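Local structure of synaptic vesicle membrane protein VAT-1 homolog-like (Homo sapiens, 4A27) at residues 3-7 / 97-101; 6-12 / 60-64; 40-46 / 65-69; 90-94 / 283-287. The protein probably acts as an oxidoreductase, as a member of the quinone oxidoreductase branch of the zinc-containing alcohol dehydrogenase family. All coordinates share one frame. Residue numbers count along the deposited sequence, not the author numbering.

Interaction 1: 3-7 / 97-101; sequences EMRAV and WAEVV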
loop_
_atom_site.group_PDB
_atom_site.type_symbol
_atom_site.label_atom_id
_atom_site.label_comp_id
_atom_site.label_asym_id
_atom_site.label_seq_id
_atom_site.Cartn_x
_atom_site.Cartn_y
_atom_site.Cartn_z
ATOM N N GLU A 3 -4.008 -39.506 28.644
ATOM C CA GLU A 3 -4.677 -38.383 28.013
ATOM C C GLU A 3 -4.181 -37.065 28.603
ATOM O O GLU A 3 -3.811 -36.991 29.780
ATOM C CB GLU A 3 -6.185 -38.526 28.126
ATOM C CG GLU A 3 -6.666 -39.756 27.407
ATOM C CD GLU A 3 -8.164 -39.786 27.287
ATOM O OE1 GLU A 3 -8.844 -39.364 28.248
ATOM O OE2 GLU A 3 -8.666 -40.203 26.225
ATOM N N MET A 4 -4.201 -36.028 27.777
ATOM C CA MET A 4 -3.655 -34.710 28.153
ATOM C C MET A 4 -4.812 -33.837 28.610
ATOM O O MET A 4 -5.945 -34.137 28.266
ATOM C CB MET A 4 -2.967 -34.051 26.960
ATOM C CG MET A 4 -3.866 -33.890 25.720
ATOM S SD MET A 4 -3.129 -32.773 24.511
ATOM C CE MET A 4 -4.471 -32.203 23.411
ATOM N N ARG A 5 -4.527 -32.770 29.363
ATOM C CA ARG A 5 -5.555 -31.762 29.723
ATOM C C ARG A 5 -5.624 -30.695 28.662
ATOM O O ARG A 5 -4.617 -30.357 28.038
ATOM C CB ARG A 5 -5.259 -31.066 31.056
ATOM C CG ARG A 5 -5.096 -32.006 32.250
ATOM C CD ARG A 5 -5.536 -31.328 33.564
ATOM N NE ARG A 5 -4.696 -30.188 33.923
ATOM C CZ ARG A 5 -5.084 -29.165 34.686
ATOM N NH1 ARG A 5 -6.317 -29.095 35.183
ATOM N NH2 ARG A 5 -4.218 -28.195 34.956
ATOM N N ALA A 6 -6.828 -30.193 28.417
ATOM C CA ALA A 6 -7.056 -29.199 27.428
ATOM C C ALA A 6 -8.273 -28.365 27.807
ATOM O O ALA A 6 -9.055 -28.759 28.671
ATOM C CB ALA A 6 -7.256 -29.853 26.062
ATOM N N VAL A 7 -8.359 -27.161 27.234
ATOM C CA VAL A 7 -9.549 -26.335 27.361
ATOM C C VAL A 7 -10.423 -26.726 26.171
ATOM O O VAL A 7 -9.944 -26.797 25.044
ATOM C CB VAL A 7 -9.252 -24.833 27.320
ATOM C CG1 VAL A 7 -10.565 -24.032 27.359
ATOM C CG2 VAL A 7 -8.336 -24.419 28.474
ATOM N N TRP A 97 -4.665 -24.491 23.119
ATOM C CA TRP A 97 -4.896 -24.509 24.568
ATOM C C TRP A 97 -4.935 -25.911 25.189
ATOM O O TRP A 97 -5.940 -26.318 25.765
ATOM C CB TRP A 97 -6.178 -23.752 24.942
ATOM C CG TRP A 97 -6.142 -22.304 24.565
ATOM C CD1 TRP A 97 -5.060 -21.599 24.086
ATOM C CD2 TRP A 97 -7.198 -21.348 24.715
ATOM N NE1 TRP A 97 -5.402 -20.284 23.893
ATOM C CE2 TRP A 97 -6.706 -20.102 24.249
ATOM C CE3 TRP A 97 -8.533 -21.436 25.133
ATOM C CZ2 TRP A 97 -7.488 -18.944 24.221
ATOM C CZ3 TRP A 97 -9.305 -20.303 25.113
ATOM C CH2 TRP A 97 -8.784 -19.065 24.647
ATOM N N ALA A 98 -3.808 -26.603 25.122
ATOM C CA ALA A 98 -3.678 -27.979 25.585
ATOM C C ALA A 98 -2.222 -28.202 25.988
ATOM O O ALA A 98 -1.331 -27.414 25.628
ATOM C CB ALA A 98 -4.099 -28.971 24.491
ATOM N N GLU A 99 -1.986 -29.253 26.754
ATOM C CA GLU A 99 -0.652 -29.604 27.195
ATOM C C GLU A 99 0.259 -30.021 26.054
ATOM O O GLU A 99 1.482 -29.892 26.167
ATOM C CB GLU A 99 -0.724 -30.716 28.272
ATOM C CG GLU A 99 -1.277 -30.190 29.590
ATOM C CD GLU A 99 -1.443 -31.238 30.687
ATOM O OE1 GLU A 99 -1.885 -32.375 30.398
ATOM O OE2 GLU A 99 -1.158 -30.890 31.852
ATOM N N VAL A 100 -0.320 -30.570 24.984
ATOM C CA VAL A 100 0.440 -31.010 23.807
ATOM C C VAL A 100 -0.280 -30.634 22.517
ATOM O O VAL A 100 -1.526 -30.669 22.433
ATOM C CB VAL A 100 0.694 -32.572 23.818
ATOM C CG1 VAL A 100 1.521 -33.004 22.636
ATOM C CG2 VAL A 100 1.398 -33.032 25.115
ATOM N N VAL A 101 0.535 -30.260 21.530
ATOM C CA VAL A 101 0.107 -29.716 20.249
ATOM C C VAL A 101 0.958 -30.323 19.139
ATOM O O VAL A 101 2.181 -30.406 19.255
ATOM C CB VAL A 101 0.254 -28.134 20.252
ATOM C CG1 VAL A 101 0.526 -27.584 18.893
ATOM C CG2 VAL A 101 -1.003 -27.467 20.854
HETATM O O HOH W 1 -2.019 -28.666 33.639
#
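A strand edge can be satisfied by a side chain where the facing backbone turns away, and residues 3-7 and 97-101 illustrate this. Residues 4-7 and 97-100 run nearly antiparallel, their end-to-end directions 170° apart. Met4 points across the gap, its CE 3.4 Å from Ala98 CB and its SD 3.9 Å from Val100 CB, and Pro26 packs against the same side chain. At Arg5 the polar exchange begins: Arg5 O accepts from Glu99 N (3.1 Å), but Arg5 N donates to the carboxylate, Glu99 OE1, at 2.9 Å and an almost straight 177°. Glu99 departs from strand geometry (-66/-28), and its carboxylate accepts the N-H that the carbonyl of residue 99 would take in a regular antiparallel pair. The guanidinium reaches Glu99 OE2 through water 1, which accepts from Arg5 NH2 (2.6 Å) and donates to Glu99 OE2 (3.0 Å), while Arg5 NH1 forms a salt bridge with Glu320. Ala6 then bridges Ala98, their CB atoms 3.6 Å apart. Finally, Val7 N donates to Trp97 O (3.0 Å), and Val7 CG1 lies at the edge of the indole, 4.0 Å from Trp97 CE3. The chemistry is thus two-sided: apolar side chains pack in the interior, while Glu99 spends one oxygen on a backbone N-H and the other on a water-mediated link to arginine, joining strand 4-9 to the approach of strand 100-104.

Interaction 2: 6-12 / 60-64; sequences AVVLAGF and TPLVP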
loop_
_atom_site.group_PDB
_atom_site.type_symbol
_atom_site.label_atom_id
_atom_site.label_comp_id
_atom_site.label_asym_id
_atom_site.label_seq_id
_atom_site.Cartn_x
_atom_site.Cartn_y
_atom_site.Cartn_z
ATOM N N ALA A 6 -6.828 -30.193 28.417
ATOM C CA ALA A 6 -7.056 -29.199 27.428
ATOM C C ALA A 6 -8.273 -28.365 27.807
ATOM O O ALA A 6 -9.055 -28.759 28.671
ATOM C CB ALA A 6 -7.256 -29.853 26.062
ATOM N N VAL A 7 -8.359 -27.161 27.234
ATOM C CA VAL A 7 -9.549 -26.335 27.361
ATOM C C VAL A 7 -10.423 -26.726 26.171
ATOM O O VAL A 7 -9.944 -26.797 25.044
ATOM C CB VAL A 7 -9.252 -24.833 27.320
ATOM C CG1 VAL A 7 -10.565 -24.032 27.359
ATOM C CG2 VAL A 7 -8.336 -24.419 28.474
ATOM N N VAL A 8 -11.687 -27.032 26.448
ATOM C CA VAL A 8 -12.651 -27.351 25.420
ATOM C C VAL A 8 -13.745 -26.277 25.405
ATOM O O VAL A 8 -14.190 -25.809 26.466
ATOM C CB VAL A 8 -13.301 -28.736 25.653
ATOM C CG1 VAL A 8 -14.041 -29.163 24.362
ATOM C CG2 VAL A 8 -12.268 -29.746 26.027
ATOM N N LEU A 9 -14.137 -25.881 24.200
ATOM C CA LEU A 9 -15.323 -25.066 23.991
ATOM C C LEU A 9 -16.479 -26.036 23.718
ATOM O O LEU A 9 -16.509 -26.674 22.668
ATOM C CB LEU A 9 -15.122 -24.122 22.808
ATOM C CG LEU A 9 -16.253 -23.175 22.459
ATOM C CD1 LEU A 9 -16.557 -22.237 23.607
ATOM C CD2 LEU A 9 -15.898 -22.438 21.189
ATOM N N ALA A 10 -17.397 -26.162 24.680
ATOM C CA ALA A 10 -18.486 -27.159 24.605
ATOM C C ALA A 10 -19.449 -26.844 23.468
ATOM O O ALA A 10 -19.765 -27.708 22.660
ATOM C CB ALA A 10 -19.227 -27.217 25.917
ATOM N N GLY A 11 -19.892 -25.592 23.416
ATOM C CA GLY A 11 -20.556 -25.031 22.238
ATOM C C GLY A 11 -20.357 -23.518 22.212
ATOM O O GLY A 11 -19.764 -22.949 23.128
ATOM N N PHE A 12 -20.831 -22.857 21.165
ATOM C CA PHE A 12 -20.741 -21.394 21.094
ATOM C C PHE A 12 -21.708 -20.752 22.083
ATOM O O PHE A 12 -22.769 -21.299 22.364
ATOM C CB PHE A 12 -21.044 -20.889 19.687
ATOM C CG PHE A 12 -20.139 -21.455 18.638
ATOM C CD1 PHE A 12 -18.766 -21.258 18.718
ATOM C CD2 PHE A 12 -20.656 -22.170 17.559
ATOM C CE1 PHE A 12 -17.917 -21.762 17.747
ATOM C CE2 PHE A 12 -19.813 -22.686 16.584
ATOM C CZ PHE A 12 -18.436 -22.476 16.676
ATOM N N THR A 60 -18.059 -27.589 17.008
ATOM C CA THR A 60 -17.827 -27.786 18.426
ATOM C C THR A 60 -18.200 -29.220 18.728
ATOM O O THR A 60 -19.024 -29.784 18.014
ATOM C CB THR A 60 -18.662 -26.792 19.331
ATOM O OG1 THR A 60 -20.067 -26.905 19.044
ATOM C CG2 THR A 60 -18.186 -25.339 19.144
ATOM N N PRO A 61 -17.623 -29.818 19.789
ATOM C CA PRO A 61 -16.610 -29.257 20.709
ATOM C C PRO A 61 -15.273 -29.051 20.016
ATOM O O PRO A 61 -14.999 -29.692 18.998
ATOM C CB PRO A 61 -16.482 -30.320 21.804
ATOM C CG PRO A 61 -17.021 -31.587 21.183
ATOM C CD PRO A 61 -18.124 -31.115 20.268
ATOM N N LEU A 62 -14.472 -28.130 20.541
ATOM C CA LEU A 62 -13.190 -27.790 19.938
ATOM C C LEU A 62 -12.242 -27.225 20.974
ATOM O O LEU A 62 -12.658 -26.702 21.994
ATOM C CB LEU A 62 -13.362 -26.808 18.779
ATOM C CG LEU A 62 -13.831 -25.364 19.000
ATOM C CD1 LEU A 62 -12.692 -24.466 19.393
ATOM C CD2 LEU A 62 -14.451 -24.873 17.702
ATOM N N VAL A 63 -10.953 -27.377 20.716
ATOM C CA VAL A 63 -9.930 -26.819 21.587
ATOM C C VAL A 63 -9.542 -25.475 20.912
ATOM O O VAL A 63 -9.136 -25.450 19.740
ATOM C CB VAL A 63 -8.751 -27.796 21.734
ATOM C CG1 VAL A 63 -7.623 -27.177 22.656
ATOM C CG2 VAL A 63 -9.224 -29.193 22.268
ATOM N N PRO A 64 -9.762 -24.343 21.598
ATOM C CA PRO A 64 -9.355 -23.049 21.012
ATOM C C PRO A 64 -7.849 -22.756 21.075
ATOM O O PRO A 64 -7.087 -23.543 21.636
ATOM C CB PRO A 64 -10.048 -22.020 21.898
ATOM C CG PRO A 64 -10.906 -22.785 22.842
ATOM C CD PRO A 64 -10.346 -24.157 22.934
#
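The irregular loop 60-64 runs antiparallel to strand 4-9 and pairs with it at a single bridge, Leu9 with Leu62. In this hydrogen-bonded pair, Leu9 N donates to Leu62 O at 2.8 Å, and Leu62 N returns a longer bond to Leu9 O at 3.3 Å. Carbonyls also receive CA-H contacts, Pro61 CA lying 3.2 Å from Leu9 O and Val63 CA 3.5 Å from Val7 O. Pro61 follows a cis peptide bond; on the other side of the bridge Pro64 presents CD, not an N-H, 3.4 Å from Val7 O. Among the side chains, Val8 CG1 meets Pro61 CB at 3.7 Å, and Leu9 CD2 approaches Leu62 CD1 at 4.2 Å. Further along, the methyl of Thr60 sits over the face of Phe12, its CG2 3.9 Å from the ring centroid in a CH-pi contact. Because Pro64 has no N-H to offer Val7 O, the pairing stops at one reciprocal amide pair, supplemented by CA-H and apolar contacts.

Interaction 3: 40-46 / 65-69; sequences CGLNFID and GFECS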
loop_
_atom_site.group_PDB
_atom_site.type_symbol
_atom_site.label_atom_id
_atom_site.label_comp_id
_atom_site.label_asym_id
_atom_site.label_seq_id
_atom_site.Cartn_x
_atom_site.Cartn_y
_atom_site.Cartn_z
ATOM N N CYS A 40 0.510 -20.284 26.127
ATOM C CA CYS A 40 -0.352 -19.967 25.029
ATOM C C CYS A 40 -0.741 -18.487 25.066
ATOM O O CYS A 40 -1.079 -17.903 26.133
ATOM C CB CYS A 40 -1.689 -20.770 25.132
ATOM S SG CYS A 40 -1.592 -22.481 25.771
ATOM N N GLY A 41 -0.843 -17.932 23.875
ATOM C CA GLY A 41 -1.303 -16.559 23.686
ATOM C C GLY A 41 -2.813 -16.448 23.727
ATOM O O GLY A 41 -3.536 -17.339 23.250
ATOM N N LEU A 42 -3.301 -15.417 24.389
ATOM C CA LEU A 42 -4.737 -15.057 24.314
ATOM C C LEU A 42 -4.892 -13.939 23.303
ATOM O O LEU A 42 -4.193 -12.914 23.392
ATOM C CB LEU A 42 -5.224 -14.605 25.671
ATOM C CG LEU A 42 -6.204 -15.535 26.353
ATOM C CD1 LEU A 42 -5.717 -15.858 27.724
ATOM C CD2 LEU A 42 -7.569 -14.847 26.367
ATOM N N ASN A 43 -5.748 -14.160 22.306
ATOM C CA ASN A 43 -5.989 -13.164 21.301
ATOM C C ASN A 43 -7.466 -12.828 21.213
ATOM O O ASN A 43 -8.334 -13.647 21.517
ATOM C CB ASN A 43 -5.451 -13.651 19.941
ATOM C CG ASN A 43 -3.942 -13.862 19.950
ATOM O OD1 ASN A 43 -3.192 -12.901 19.817
ATOM N ND2 ASN A 43 -3.485 -15.127 20.128
ATOM N N PHE A 44 -7.756 -11.628 20.737
ATOM C CA PHE A 44 -9.128 -11.193 20.595
ATOM C C PHE A 44 -9.978 -12.156 19.763
ATOM O O PHE A 44 -11.142 -12.376 20.077
ATOM C CB PHE A 44 -9.200 -9.809 19.962
ATOM C CG PHE A 44 -10.511 -9.137 20.187
ATOM C CD1 PHE A 44 -10.768 -8.486 21.397
ATOM C CD2 PHE A 44 -11.512 -9.181 19.207
ATOM C CE1 PHE A 44 -12.004 -7.868 21.628
ATOM C CE2 PHE A 44 -12.752 -8.557 19.422
ATOM C CZ PHE A 44 -13.000 -7.898 20.638
ATOM N N ILE A 45 -9.407 -12.706 18.695
ATOM C CA ILE A 45 -10.100 -13.701 17.893
ATOM C C ILE A 45 -10.647 -14.887 18.739
ATOM O O ILE A 45 -11.741 -15.431 18.445
ATOM C CB ILE A 45 -9.192 -14.186 16.723
ATOM C CG1 ILE A 45 -10.003 -15.015 15.711
ATOM C CG2 ILE A 45 -8.018 -15.015 17.255
ATOM C CD1 ILE A 45 -11.006 -14.220 14.920
ATOM N N ASP A 46 -9.927 -15.263 19.805
ATOM C CA ASP A 46 -10.393 -16.330 20.711
ATOM C C ASP A 46 -11.764 -15.986 21.318
ATOM O O ASP A 46 -12.618 -16.865 21.501
ATOM C CB ASP A 46 -9.353 -16.666 21.820
ATOM C CG ASP A 46 -7.961 -17.050 21.255
ATOM O OD1 ASP A 46 -7.888 -17.845 20.293
ATOM O OD2 ASP A 46 -6.920 -16.585 21.782
ATOM N N GLY A 65 -7.465 -21.636 20.455
ATOM C CA GLY A 65 -6.135 -21.053 20.563
ATOM C C GLY A 65 -5.288 -21.263 19.335
ATOM O O GLY A 65 -5.290 -22.359 18.741
ATOM N N PHE A 66 -4.515 -20.235 18.988
ATOM C CA PHE A 66 -3.744 -20.194 17.736
ATOM C C PHE A 66 -2.228 -20.026 17.906
ATOM O O PHE A 66 -1.488 -20.039 16.923
ATOM C CB PHE A 66 -4.253 -19.051 16.879
ATOM C CG PHE A 66 -5.677 -19.216 16.480
ATOM C CD1 PHE A 66 -6.036 -20.123 15.492
ATOM C CD2 PHE A 66 -6.667 -18.514 17.113
ATOM C CE1 PHE A 66 -7.357 -20.306 15.141
ATOM C CE2 PHE A 66 -7.986 -18.684 16.758
ATOM C CZ PHE A 66 -8.327 -19.590 15.769
ATOM N N GLU A 67 -1.776 -19.835 19.139
ATOM C CA GLU A 67 -0.402 -19.342 19.385
ATOM C C GLU A 67 0.062 -19.990 20.649
ATOM O O GLU A 67 -0.644 -19.947 21.634
ATOM C CB GLU A 67 -0.479 -17.831 19.546
ATOM C CG GLU A 67 0.744 -17.096 19.996
ATOM C CD GLU A 67 0.442 -15.598 20.115
ATOM O OE1 GLU A 67 -0.673 -15.207 20.568
ATOM O OE2 GLU A 67 1.306 -14.841 19.697
ATOM N N CYS A 68 1.235 -20.611 20.632
ATOM C CA CYS A 68 1.761 -21.244 21.797
ATOM C C CYS A 68 3.279 -21.258 21.748
ATOM O O CYS A 68 3.891 -20.926 20.723
ATOM C CB CYS A 68 1.224 -22.679 21.906
ATOM S SG CYS A 68 1.947 -23.821 20.648
ATOM N N SER A 69 3.884 -21.636 22.876
ATOM C CA SER A 69 5.329 -21.911 22.918
ATOM C C SER A 69 5.555 -23.147 23.780
ATOM O O SER A 69 4.747 -23.490 24.644
ATOM C CB SER A 69 6.113 -20.720 23.480
ATOM O OG SER A 69 5.757 -20.481 24.847
HETATM O O HOH W 2 -3.171 -19.661 22.069
#
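A buried carboxylate generally needs several donors, and Glu67 finds them at a junction of chain segments. Glu67 OE1 accepts from Asn43 ND2 at 2.8 Å and forms a salt bridge with Lys337, which also bonds Asn43 OD1; its OE2 accepts from the backbone N of Met125. In the main chain, Gly41 N donates to Glu67 O at 3.0 Å, while water 2 donates to both Gly41 O and Glu67 O, 2.6 Å each, filling the gap where the strands begin to part. Glycine at 41 leaves space for the acid, since a modelled CB would lie 2.0 Å from Glu67 OE1. Beyond, Asp46 OD2 accepts from Asn43 N (2.7 Å) at the entrance to helix 44-51. Packing completes the contact: Ile45 CG2 touches Phe66 CE2 at 3.7 Å, and Asp46 OD1 lies 3.5 Å from Phe66 CD2. Gly65 adopts backbone angles (105/142) at which a side chain would jam against the preceding carbonyl. Cys40 and Cys68, a non-hydrogen-bonded pair with CA atoms 4.1 Å apart, continue the pairing of strands 32-42 and 67-75 in the antiparallel part of the sheet, consistent with the GroES-like domain of alcohol dehydrogenase relatives.

Interaction 4: 90-94 / 283-287; sequences AFVNY and LLFKQ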
loop_
_atom_site.group_PDB
_atom_site.type_symbol
_atom_site.label_atom_id
_atom_site.label_comp_id
_atom_site.label_asym_id
_atom_site.label_seq_id
_atom_site.Cartn_x
_atom_site.Cartn_y
_atom_site.Cartn_z
ATOM N N ALA A 90 5.008 -21.166 18.014
ATOM C CA ALA A 90 4.336 -21.773 16.889
ATOM C C ALA A 90 2.935 -21.268 16.736
ATOM O O ALA A 90 2.306 -20.889 17.725
ATOM C CB ALA A 90 4.317 -23.329 17.044
ATOM N N PHE A 91 2.488 -21.213 15.485
ATOM C CA PHE A 91 1.101 -20.940 15.177
ATOM C C PHE A 91 0.440 -22.292 15.049
ATOM O O PHE A 91 1.054 -23.240 14.578
ATOM C CB PHE A 91 0.946 -20.218 13.827
ATOM C CG PHE A 91 1.425 -18.792 13.815
ATOM C CD1 PHE A 91 0.673 -17.793 14.400
ATOM C CD2 PHE A 91 2.611 -18.431 13.172
ATOM C CE1 PHE A 91 1.118 -16.488 14.364
ATOM C CE2 PHE A 91 3.048 -17.123 13.137
ATOM C CZ PHE A 91 2.299 -16.162 13.709
ATOM N N VAL A 92 -0.821 -22.374 15.382
ATOM C CA VAL A 92 -1.509 -23.627 15.221
ATOM C C VAL A 92 -2.956 -23.303 14.931
ATOM O O VAL A 92 -3.493 -22.322 15.460
ATOM C CB VAL A 92 -1.289 -24.561 16.447
ATOM C CG1 VAL A 92 -1.769 -23.938 17.689
ATOM C CG2 VAL A 92 -1.994 -25.907 16.223
ATOM N N ASN A 93 -3.546 -24.053 14.004
ATOM C CA ASN A 93 -4.881 -23.744 13.532
ATOM C C ASN A 93 -5.841 -24.365 14.516
ATOM O O ASN A 93 -6.340 -25.461 14.307
ATOM C CB ASN A 93 -5.088 -24.265 12.088
ATOM C CG ASN A 93 -6.341 -23.697 11.416
ATOM O OD1 ASN A 93 -7.060 -22.871 11.969
ATOM N ND2 ASN A 93 -6.586 -24.135 10.192
ATOM N N TYR A 94 -6.088 -23.649 15.607
ATOM C CA TYR A 94 -6.859 -24.168 16.762
ATOM C C TYR A 94 -5.997 -25.150 17.493
ATOM O O TYR A 94 -4.876 -25.459 17.056
ATOM C CB TYR A 94 -8.190 -24.841 16.358
ATOM C CG TYR A 94 -9.188 -23.888 15.794
ATOM C CD1 TYR A 94 -10.022 -23.154 16.624
ATOM C CD2 TYR A 94 -9.286 -23.693 14.437
ATOM C CE1 TYR A 94 -10.932 -22.239 16.115
ATOM C CE2 TYR A 94 -10.182 -22.773 13.913
ATOM C CZ TYR A 94 -11.001 -22.048 14.758
ATOM O OH TYR A 94 -11.912 -21.150 14.214
ATOM N N LEU A 283 -3.740 -15.513 6.113
ATOM C CA LEU A 283 -2.497 -15.527 5.358
ATOM C C LEU A 283 -1.758 -16.832 5.590
ATOM O O LEU A 283 -1.212 -17.410 4.649
ATOM C CB LEU A 283 -1.602 -14.340 5.759
ATOM C CG LEU A 283 -0.471 -13.892 4.841
ATOM C CD1 LEU A 283 -0.987 -13.570 3.425
ATOM C CD2 LEU A 283 0.241 -12.649 5.433
ATOM N N LEU A 284 -1.774 -17.295 6.846
ATOM C CA LEU A 284 -1.107 -18.522 7.253
ATOM C C LEU A 284 -1.792 -19.822 6.760
ATOM O O LEU A 284 -1.154 -20.660 6.136
ATOM C CB LEU A 284 -1.005 -18.600 8.764
ATOM C CG LEU A 284 -0.010 -17.630 9.382
ATOM C CD1 LEU A 284 -0.279 -17.515 10.878
ATOM C CD2 LEU A 284 1.419 -18.053 9.074
ATOM N N PHE A 285 -3.079 -19.941 7.043
ATOM C CA PHE A 285 -3.785 -21.213 7.012
ATOM C C PHE A 285 -4.721 -21.356 5.813
ATOM O O PHE A 285 -5.185 -22.451 5.581
ATOM C CB PHE A 285 -4.599 -21.416 8.302
ATOM C CG PHE A 285 -3.770 -21.507 9.545
ATOM C CD1 PHE A 285 -2.684 -22.370 9.620
ATOM C CD2 PHE A 285 -4.070 -20.732 10.650
ATOM C CE1 PHE A 285 -1.905 -22.450 10.791
ATOM C CE2 PHE A 285 -3.306 -20.831 11.821
ATOM C CZ PHE A 285 -2.226 -21.677 11.878
ATOM N N LYS A 286 -5.012 -20.261 5.097
ATOM C CA LYS A 286 -5.851 -20.289 3.881
ATOM C C LYS A 286 -5.113 -19.879 2.603
ATOM O O LYS A 286 -5.430 -20.391 1.531
ATOM C CB LYS A 286 -7.064 -19.366 4.012
ATOM C CG LYS A 286 -7.932 -19.658 5.180
ATOM C CD LYS A 286 -9.224 -18.857 5.110
ATOM C CE LYS A 286 -10.070 -19.088 6.363
ATOM N NZ LYS A 286 -11.295 -18.256 6.377
ATOM N N GLN A 287 -4.162 -18.950 2.710
ATOM C CA GLN A 287 -3.533 -18.377 1.537
ATOM C C GLN A 287 -2.102 -18.848 1.306
ATOM O O GLN A 287 -1.498 -18.486 0.311
ATOM C CB GLN A 287 -3.586 -16.861 1.623
ATOM C CG GLN A 287 -4.995 -16.315 1.482
ATOM C CD GLN A 287 -5.166 -14.956 2.147
ATOM O OE1 GLN A 287 -4.187 -14.297 2.482
ATOM N NE2 GLN A 287 -6.422 -14.551 2.378
#
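An asparagine lying squarely on an aromatic face is the striking feature here: Asn93 CB sits 3.7 Å from the centroid of the Phe285 ring, only 2° off its normal, in a CH-pi contact. Asn93 is the centre of an inverse gamma turn just beyond strand 87-91. The same ring reaches the main chain, with Phe285 CZ 3.5 Å from both Val92 C and Asn93 N, and 4.0 Å from Phe91 CB. A second CH-pi contact runs the other way, Leu284 CD1 resting 3.6 Å from the centroid of the Phe91 ring and 11° off the normal. Each segment therefore offers an aromatic face to an aliphatic carbon of its partner, and no hydrogen bond passes between them. The contact joins a segment within the GroES-like family region to one within the zinc-binding dehydrogenase region, and does so by apolar and CH-pi packing. Around it, Phe107 meets Phe285 edge-to-face, and Ile293 of helix 290-305 packs on both Phe91 and Leu284. Pro124 and Met125 of helix 124-137 touch Phe91, Tyr109 of strand 108-110 adjoins it, and past helix 280-285 Gln287 bonds Asn272 of the second subunit.

From the N terminus, strand 4-9 opens two loops at once: interaction 2 closes the shorter at 60-64, and interaction 1, sharing Ala6 and Val7, closes the longer at 97-101. Interaction 3 nests inside the loop of interaction 1 but crosses interaction 2, because its first segment lies within that loop and its second follows directly at Gly65. Trp97 ties the three together, touching Pro64, Cys40 and Asp46. Interaction 4 follows interactions 2 and 3 in series yet crosses interaction 1, since 90-94 lies inside the latter's loop and 283-287 beyond it. The first three thus tie strand 4-9, loop 60-64 and nearby GroES-like strands together; the fourth joins that region to helix 280-285 of the dehydrogenase region.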